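Long-range contacts in putative alpha-N-acetylgalactosaminidase (PDB 3CC1), which probably hydrolyses terminal alpha-linked N-acetylgalactosamine residues from glycoconjugates: residues A[72-77]-A[117-122]; A[10-15]-A[310-315]. All blocks are in the same frame, centred on the assembly; numbering follows the deposited sequence.

Interaction 1 (A[72-77]-A[117-122]); sequences LCMDEY and GIPRQA
Q121 reaches from the first turn of helix 120-125 to L72, where its amide makes two hydrogen bonds to the backbone N and O of that one residue, so that one side chain does what a neighbouring strand would do. The two bonds fasten the long loop between strand 49-52 and helix 97-105 to the start of the helix, where P119 is the N-cap residue. Q121 CB lies 4.1 Å from SE of selenomethionine M74. With CG anti to the backbone N (chi1 -174°) and the chain extended beyond, the next atom, CG, meets M74 CE at 4.1 Å, and the amide is carried out to the loop. There OE1 accepts from L72 N at 2.9 Å, in the carbonyl plane and on a lone pair, while NE2 donates to L72 O at 2.9 Å, the donor tilted 23° from the plane of that carbonyl. Two bonds to one residue leave the amide little freedom to flip. P71 and, from the second subunit, F69 pack on Q121 as well. An alanine here would probably leave L72 N and O without these mates and M74 CE without its CG neighbour, so that the loop could drift from the helix. M74 packs beside the amide: its CB sits 3.9 Å from Q121 NE2, and the bend at chi3 (72°) turns the methyl over the helix start. SE touches P119 CB at 4.0 Å and A122 CB at 3.9 Å, and CE ends 3.8 Å from A122 CA.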
ATOM      1  N   LEU A  72      26.897 -11.621  33.456  1.00 23.64           N
ATOM      2  CA  LEU A  72      25.472 -11.775  33.833  1.00 24.05           C
ATOM      3  C   LEU A  72      25.378 -12.560  35.144  1.00 23.71           C
ATOM      4  O   LEU A  72      26.161 -13.506  35.399  1.00 24.48           O
ATOM      5  CB  LEU A  72      24.632 -12.464  32.753  1.00 23.35           C
ATOM      6  CG  LEU A  72      24.609 -11.873  31.352  1.00 25.06           C
ATOM      7  CD1 LEU A  72      23.553 -12.645  30.479  1.00 25.55           C
ATOM      8  CD2 LEU A  72      24.363 -10.406  31.354  1.00 24.35           C
ATOM      9  N   CYS A  73      24.428 -12.160  35.982  1.00 23.42           N
ATOM     10  CA  CYS A  73      24.188 -12.853  37.240  1.00 24.32           C
ATOM     11  C   CYS A  73      23.491 -14.146  36.908  1.00 23.27           C
ATOM     12  O   CYS A  73      22.471 -14.143  36.258  1.00 22.61           O
ATOM     13  CB  CYS A  73      23.300 -12.034  38.160  1.00 24.30           C
ATOM     14  SG  CYS A  73      24.067 -10.503  38.633  1.00 30.44           S
HETATM   15  N   MSE A  74      24.077 -15.250  37.326  1.00 22.92           N
HETATM   16  CA  MSE A  74      23.618 -16.540  36.859  1.00 24.15           C
HETATM   17  C   MSE A  74      23.984 -17.604  37.889  1.00 24.17           C
HETATM   18  O   MSE A  74      25.066 -17.547  38.446  1.00 22.92           O
HETATM   19  CB  MSE A  74      24.315 -16.874  35.525  1.00 24.42           C
HETATM   20  CG  MSE A  74      23.618 -17.968  34.682  1.00 25.58           C
HETATM   21 SE   MSE A  74      24.673 -18.329  33.072  0.75 19.63          SE
HETATM   22  CE  MSE A  74      26.198 -19.255  33.764  1.00 19.81           C
ATOM     23  N   ASP A  75      23.112 -18.592  38.087  1.00 23.97           N
ATOM     24  CA  ASP A  75      23.417 -19.693  38.978  1.00 24.02           C
ATOM     25  C   ASP A  75      24.225 -20.762  38.280  1.00 24.66           C
ATOM     26  O   ASP A  75      24.585 -20.646  37.111  1.00 23.46           O
ATOM     27  CB  ASP A  75      22.177 -20.226  39.706  1.00 24.54           C
ATOM     28  CG  ASP A  75      21.258 -21.083  38.858  1.00 25.76           C
ATOM     29  OD1 ASP A  75      21.667 -21.538  37.770  1.00 24.84           O
ATOM     30  OD2 ASP A  75      20.106 -21.351  39.332  1.00 26.92           O
ATOM     31  N   GLU A  76      24.604 -21.769  39.055  1.00 25.01           N
ATOM     32  CA  GLU A  76      25.492 -22.808  38.566  1.00 25.82           C
ATOM     33  C   GLU A  76      24.863 -23.712  37.525  1.00 24.76           C
ATOM     34  O   GLU A  76      25.556 -24.491  36.908  1.00 24.94           O
ATOM     35  CB  GLU A  76      26.062 -23.656  39.722  1.00 26.63           C
ATOM     36  CG  GLU A  76      25.100 -24.097  40.776  1.00 30.85           C
ATOM     37  CD  GLU A  76      25.792 -24.221  42.173  1.00 34.75           C
ATOM     38  OE1 GLU A  76      26.464 -25.263  42.420  1.00 34.78           O
ATOM     39  OE2 GLU A  76      25.632 -23.282  42.997  1.00 32.10           O
ATOM     40  N   TYR A  77      23.555 -23.598  37.339  1.00 23.98           N
ATOM     41  CA  TYR A  77      22.805 -24.450  36.389  1.00 23.81           C
ATOM     42  C   TYR A  77      22.362 -23.642  35.176  1.00 23.44           C
ATOM     43  O   TYR A  77      21.465 -24.028  34.453  1.00 23.19           O
ATOM     44  CB  TYR A  77      21.594 -25.070  37.082  1.00 25.00           C
ATOM     45  CG  TYR A  77      21.998 -25.779  38.345  1.00 25.63           C
ATOM     46  CD1 TYR A  77      22.777 -26.919  38.297  1.00 25.10           C
ATOM     47  CD2 TYR A  77      21.621 -25.280  39.589  1.00 28.85           C
ATOM     48  CE1 TYR A  77      23.182 -27.555  39.451  1.00 27.72           C
ATOM     49  CE2 TYR A  77      22.010 -25.923  40.758  1.00 30.22           C
ATOM     50  CZ  TYR A  77      22.797 -27.053  40.669  1.00 28.72           C
ATOM     51  OH  TYR A  77      23.133 -27.683  41.842  1.00 32.99           O
ATOM     52  N   GLY A 117      15.645 -18.848  25.244  1.00 22.17           N
ATOM     53  CA  GLY A 117      16.902 -19.602  25.146  1.00 22.57           C
ATOM     54  C   GLY A 117      17.649 -19.813  26.448  1.00 21.78           C
ATOM     55  O   GLY A 117      17.079 -19.869  27.551  1.00 23.05           O
ATOM     56  N   ILE A 118      18.954 -19.924  26.297  1.00 21.56           N
ATOM     57  CA  ILE A 118      19.843 -20.231  27.383  1.00 20.81           C
ATOM     58  C   ILE A 118      21.036 -19.267  27.275  1.00 21.52           C
ATOM     59  O   ILE A 118      21.465 -18.947  26.193  1.00 21.29           O
ATOM     60  CB  ILE A 118      20.339 -21.709  27.270  1.00 21.80           C
ATOM     61  CG1 ILE A 118      21.187 -22.102  28.480  1.00 22.21           C
ATOM     62  CG2 ILE A 118      21.116 -21.946  25.950  1.00 18.82           C
ATOM     63  CD1 ILE A 118      21.467 -23.614  28.586  1.00 20.28           C
ATOM     64  N   PRO A 119      21.560 -18.782  28.400  1.00 22.78           N
ATOM     65  CA  PRO A 119      22.538 -17.727  28.229  1.00 21.49           C
ATOM     66  C   PRO A 119      23.787 -18.195  27.517  1.00 21.83           C
ATOM     67  O   PRO A 119      24.234 -19.297  27.707  1.00 19.73           O
ATOM     68  CB  PRO A 119      22.872 -17.342  29.681  1.00 22.20           C
ATOM     69  CG  PRO A 119      21.625 -17.673  30.441  1.00 22.79           C
ATOM     70  CD  PRO A 119      21.159 -18.950  29.823  1.00 22.93           C
ATOM     71  N   ARG A 120      24.364 -17.326  26.712  1.00 22.05           N
ATOM     72  CA  ARG A 120      25.595 -17.683  26.060  1.00 22.36           C
ATOM     73  C   ARG A 120      26.676 -17.987  27.106  1.00 22.76           C
ATOM     74  O   ARG A 120      27.584 -18.763  26.887  1.00 23.48           O
ATOM     75  CB  ARG A 120      26.041 -16.516  25.172  1.00 21.76           C
ATOM     76  CG  ARG A 120      25.091 -16.234  24.021  1.00 22.26           C
ATOM     77  CD  ARG A 120      25.818 -15.370  23.004  1.00 22.77           C
ATOM     78  NE  ARG A 120      24.898 -14.899  21.998  1.00 23.98           N
ATOM     79  CZ  ARG A 120      25.267 -14.162  20.957  1.00 26.07           C
ATOM     80  NH1 ARG A 120      26.540 -13.883  20.771  1.00 28.54           N
ATOM     81  NH2 ARG A 120      24.372 -13.705  20.118  1.00 27.28           N
ATOM     82  N   GLN A 121      26.568 -17.292  28.225  1.00 22.52           N
ATOM     83  CA  GLN A 121      27.467 -17.429  29.360  1.00 22.94           C
ATOM     84  C   GLN A 121      27.415 -18.853  29.958  1.00 22.83           C
ATOM     85  O   GLN A 121      28.446 -19.393  30.378  1.00 22.43           O
ATOM     86  CB  GLN A 121      27.099 -16.396  30.400  1.00 23.10           C
ATOM     87  CG  GLN A 121      28.059 -16.348  31.576  1.00 25.09           C
ATOM     88  CD  GLN A 121      27.731 -15.160  32.502  1.00 25.28           C
ATOM     89  OE1 GLN A 121      27.728 -14.021  32.074  1.00 24.82           O
ATOM     90  NE2 GLN A 121      27.466 -15.444  33.762  1.00 23.61           N
ATOM     91  N   ALA A 122      26.219 -19.453  29.957  1.00 21.77           N
ATOM     92  CA  ALA A 122      26.044 -20.846  30.352  1.00 21.58           C
ATOM     93  C   ALA A 122      26.728 -21.766  29.353  1.00 20.66           C
ATOM     94  O   ALA A 122      27.329 -22.763  29.714  1.00 20.97           O
ATOM     95  CB  ALA A 122      24.549 -21.190  30.497  1.00 20.04           C
TER

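Interaction 2 (A[10-15]-A[310-315]); sequences LTPPMG and ICHSPL. Unlike the reference sequence in segment 310-315: H312 (reference Arg).
M14 and L315 stand side by side on the same face of a parallel sheet, pointing the same way, with M14 CG 4.1 Å from L315 CB. Both have CG anti to the carbonyl carbon (chi1 -65° for M14, -61° for L315), and this shared choice keeps the two chains alongside each other; further out, M14 bends at its selenium. The backbones pair as parallel strands do: P13 O accepts from L315 N at 2.9 Å, and L315 O accepts from G15 N at 2.9 Å. M14 CA adds a CA-H...O contact to L315 O at 3.3 Å. Pairing of an early strand with one late in the chain fits the closure of a TIM barrel.

Before the strands, prolines do the packing. P13 CD comes 4.2 Å from P314 CB, and the ring of P12 lies across H312, its CG 4.1 Å from H312 CB and 3.6 Å from H312 O. That carbonyl oxygen is buried with no polar partner in the model. H312, which replaces an arginine of the reference sequence, has a positive phi in the Schellman motif that ends helix 298-310. Its CG is anti to the carbonyl carbon (chi1 -71°), and on the ring ND1 is hydrogen-bonded to N341 O, which anchors the imidazole to helix 335-343. The same helix packs on P12, M14 and L315 through N341, L338 and Q342, W308 of helix 298-310 covers L315 too, and strand 14-17 continues the sheet on to strand 49-52.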
ATOM      1  N   LEU A  10      -9.362 -16.010  32.314  1.00 33.02           N
ATOM      2  CA  LEU A  10      -8.758 -14.714  32.671  1.00 31.39           C
ATOM      3  C   LEU A  10      -9.068 -13.660  31.636  1.00 30.34           C
ATOM      4  O   LEU A  10      -9.341 -13.979  30.495  1.00 30.18           O
ATOM      5  CB  LEU A  10      -7.253 -14.831  32.835  1.00 31.72           C
ATOM      6  CG  LEU A  10      -6.839 -15.881  33.897  1.00 33.24           C
ATOM      7  CD1 LEU A  10      -5.350 -16.093  33.913  1.00 27.93           C
ATOM      8  CD2 LEU A  10      -7.392 -15.571  35.330  1.00 32.97           C
ATOM      9  N   THR A  11      -9.023 -12.411  32.081  1.00 28.20           N
ATOM     10  CA  THR A  11      -9.239 -11.264  31.254  1.00 27.16           C
ATOM     11  C   THR A  11      -7.889 -10.647  30.889  1.00 26.27           C
ATOM     12  O   THR A  11      -6.843 -11.112  31.343  1.00 25.42           O
ATOM     13  CB  THR A  11     -10.118 -10.247  31.987  1.00 27.24           C
ATOM     14  OG1 THR A  11      -9.412  -9.778  33.136  1.00 27.52           O
ATOM     15  CG2 THR A  11     -11.472 -10.883  32.388  1.00 26.98           C
ATOM     16  N   PRO A  12      -7.892  -9.662  29.997  1.00 26.13           N
ATOM     17  CA  PRO A  12      -6.564  -9.141  29.570  1.00 26.17           C
ATOM     18  C   PRO A  12      -5.800  -8.574  30.760  1.00 26.26           C
ATOM     19  O   PRO A  12      -6.387  -7.895  31.595  1.00 27.13           O
ATOM     20  CB  PRO A  12      -6.914  -8.048  28.573  1.00 25.91           C
ATOM     21  CG  PRO A  12      -8.288  -8.444  28.022  1.00 26.43           C
ATOM     22  CD  PRO A  12      -8.989  -9.242  29.103  1.00 25.94           C
ATOM     23  N   PRO A  13      -4.499  -8.885  30.868  1.00 26.95           N
ATOM     24  CA  PRO A  13      -3.702  -8.333  31.970  1.00 25.86           C
ATOM     25  C   PRO A  13      -3.709  -6.809  32.004  1.00 25.31           C
ATOM     26  O   PRO A  13      -3.621  -6.144  30.971  1.00 24.60           O
ATOM     27  CB  PRO A  13      -2.282  -8.867  31.674  1.00 26.87           C
ATOM     28  CG  PRO A  13      -2.506 -10.122  30.897  1.00 26.36           C
ATOM     29  CD  PRO A  13      -3.720  -9.840  30.046  1.00 26.76           C
HETATM   30  N   MSE A  14      -3.841  -6.299  33.215  1.00 24.43           N
HETATM   31  CA  MSE A  14      -3.697  -4.895  33.532  1.00 23.99           C
HETATM   32  C   MSE A  14      -2.608  -4.721  34.585  1.00 23.72           C
HETATM   33  O   MSE A  14      -2.612  -5.384  35.646  1.00 22.38           O
HETATM   34  CB  MSE A  14      -5.025  -4.338  34.081  1.00 23.95           C
HETATM   35  CG  MSE A  14      -6.180  -4.333  33.067  1.00 23.93           C
HETATM   36 SE   MSE A  14      -7.824  -3.760  33.846  0.75 20.98          SE
HETATM   37  CE  MSE A  14      -7.265  -2.036  34.580  1.00 22.14           C
ATOM     38  N   GLY A  15      -1.677  -3.825  34.286  1.00 22.27           N
ATOM     39  CA  GLY A  15      -0.567  -3.602  35.176  1.00 22.21           C
ATOM     40  C   GLY A  15       0.367  -2.518  34.735  1.00 22.09           C
ATOM     41  O   GLY A  15      -0.012  -1.628  34.000  1.00 22.46           O
ATOM     42  N   ILE A 310     -11.072  -1.419  22.983  1.00 22.36           N
ATOM     43  CA  ILE A 310     -12.070  -2.059  22.128  1.00 23.39           C
ATOM     44  C   ILE A 310     -11.539  -3.348  21.513  1.00 24.43           C
ATOM     45  O   ILE A 310     -12.318  -4.226  21.169  1.00 25.41           O
ATOM     46  CB  ILE A 310     -12.563  -1.094  21.018  1.00 23.73           C
ATOM     47  CG1 ILE A 310     -13.958  -1.511  20.504  1.00 26.36           C
ATOM     48  CG2 ILE A 310     -11.554  -1.027  19.859  1.00 21.12           C
ATOM     49  CD1 ILE A 310     -15.084  -0.841  21.197  1.00 27.96           C
ATOM     50  N   CYS A 311     -10.217  -3.518  21.436  1.00 24.63           N
ATOM     51  CA  CYS A 311      -9.701  -4.783  20.894  1.00 25.57           C
ATOM     52  C   CYS A 311      -9.179  -5.802  21.950  1.00 25.23           C
ATOM     53  O   CYS A 311      -8.700  -6.883  21.604  1.00 24.56           O
ATOM     54  CB  CYS A 311      -8.702  -4.526  19.768  1.00 26.65           C
ATOM     55  SG  CYS A 311      -7.094  -4.142  20.308  1.00 31.13           S
ATOM     56  N   HIS A 312      -9.348  -5.476  23.232  1.00 24.82           N
ATOM     57  CA  HIS A 312      -8.920  -6.359  24.343  1.00 23.40           C
ATOM     58  C   HIS A 312      -7.393  -6.493  24.447  1.00 23.21           C
ATOM     59  O   HIS A 312      -6.886  -7.546  24.777  1.00 22.78           O
ATOM     60  CB  HIS A 312      -9.522  -7.757  24.202  1.00 23.99           C
ATOM     61  CG  HIS A 312     -11.000  -7.834  24.455  1.00 24.03           C
ATOM     62  ND1 HIS A 312     -11.593  -7.309  25.580  1.00 24.69           N
ATOM     63  CD2 HIS A 312     -11.992  -8.436  23.757  1.00 22.52           C
ATOM     64  CE1 HIS A 312     -12.887  -7.564  25.555  1.00 22.79           C
ATOM     65  NE2 HIS A 312     -13.152  -8.263  24.468  1.00 20.86           N
ATOM     66  N   SER A 313      -6.657  -5.423  24.183  1.00 22.14           N
ATOM     67  CA  SER A 313      -5.227  -5.461  24.391  1.00 21.90           C
ATOM     68  C   SER A 313      -4.936  -5.489  25.912  1.00 22.09           C
ATOM     69  O   SER A 313      -5.640  -4.807  26.701  1.00 22.20           O
ATOM     70  CB  SER A 313      -4.568  -4.223  23.758  1.00 21.73           C
ATOM     71  OG  SER A 313      -3.136  -4.258  23.861  1.00 23.05           O
ATOM     72  N   PRO A 314      -3.895  -6.229  26.328  1.00 21.92           N
ATOM     73  CA  PRO A 314      -3.392  -5.944  27.669  1.00 22.04           C
ATOM     74  C   PRO A 314      -3.135  -4.471  27.844  1.00 21.40           C
ATOM     75  O   PRO A 314      -2.804  -3.786  26.895  1.00 21.42           O
ATOM     76  CB  PRO A 314      -2.072  -6.718  27.752  1.00 23.14           C
ATOM     77  CG  PRO A 314      -2.118  -7.702  26.676  1.00 24.45           C
ATOM     78  CD  PRO A 314      -3.086  -7.238  25.628  1.00 22.77           C
ATOM     79  N   LEU A 315      -3.324  -4.001  29.065  1.00 21.45           N
ATOM     80  CA  LEU A 315      -3.116  -2.612  29.437  1.00 22.18           C
ATOM     81  C   LEU A 315      -1.943  -2.571  30.399  1.00 22.56           C
ATOM     82  O   LEU A 315      -2.112  -2.809  31.590  1.00 23.12           O
ATOM     83  CB  LEU A 315      -4.382  -2.029  30.121  1.00 21.66           C
ATOM     84  CG  LEU A 315      -5.661  -2.003  29.264  1.00 22.85           C
ATOM     85  CD1 LEU A 315      -6.883  -1.323  30.027  1.00 20.63           C
ATOM     86  CD2 LEU A 315      -5.433  -1.354  27.882  1.00 22.10           C
TER

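In the fold
From the N terminus, residues 10-15, which lead into strand 14-17, form the first half of interaction 2, whose partner lies 295 residues further on. The chain passes strand 49-52 and a long loop containing residues 72-77, then runs through helix 97-105 and strand 109-115 to residues 117-122, where interaction 1 closes a loop of about 40 residues. It then runs through further barrel strands and helices to residues 310-315, which lead into strand 315-317 and close the large loop of interaction 2, inside which interaction 1 is nested. The nearest atoms of the two are about 21 Å apart: interaction 2 joins early and late barrel strands, whereas interaction 1 ties a peripheral loop to helix 120-125.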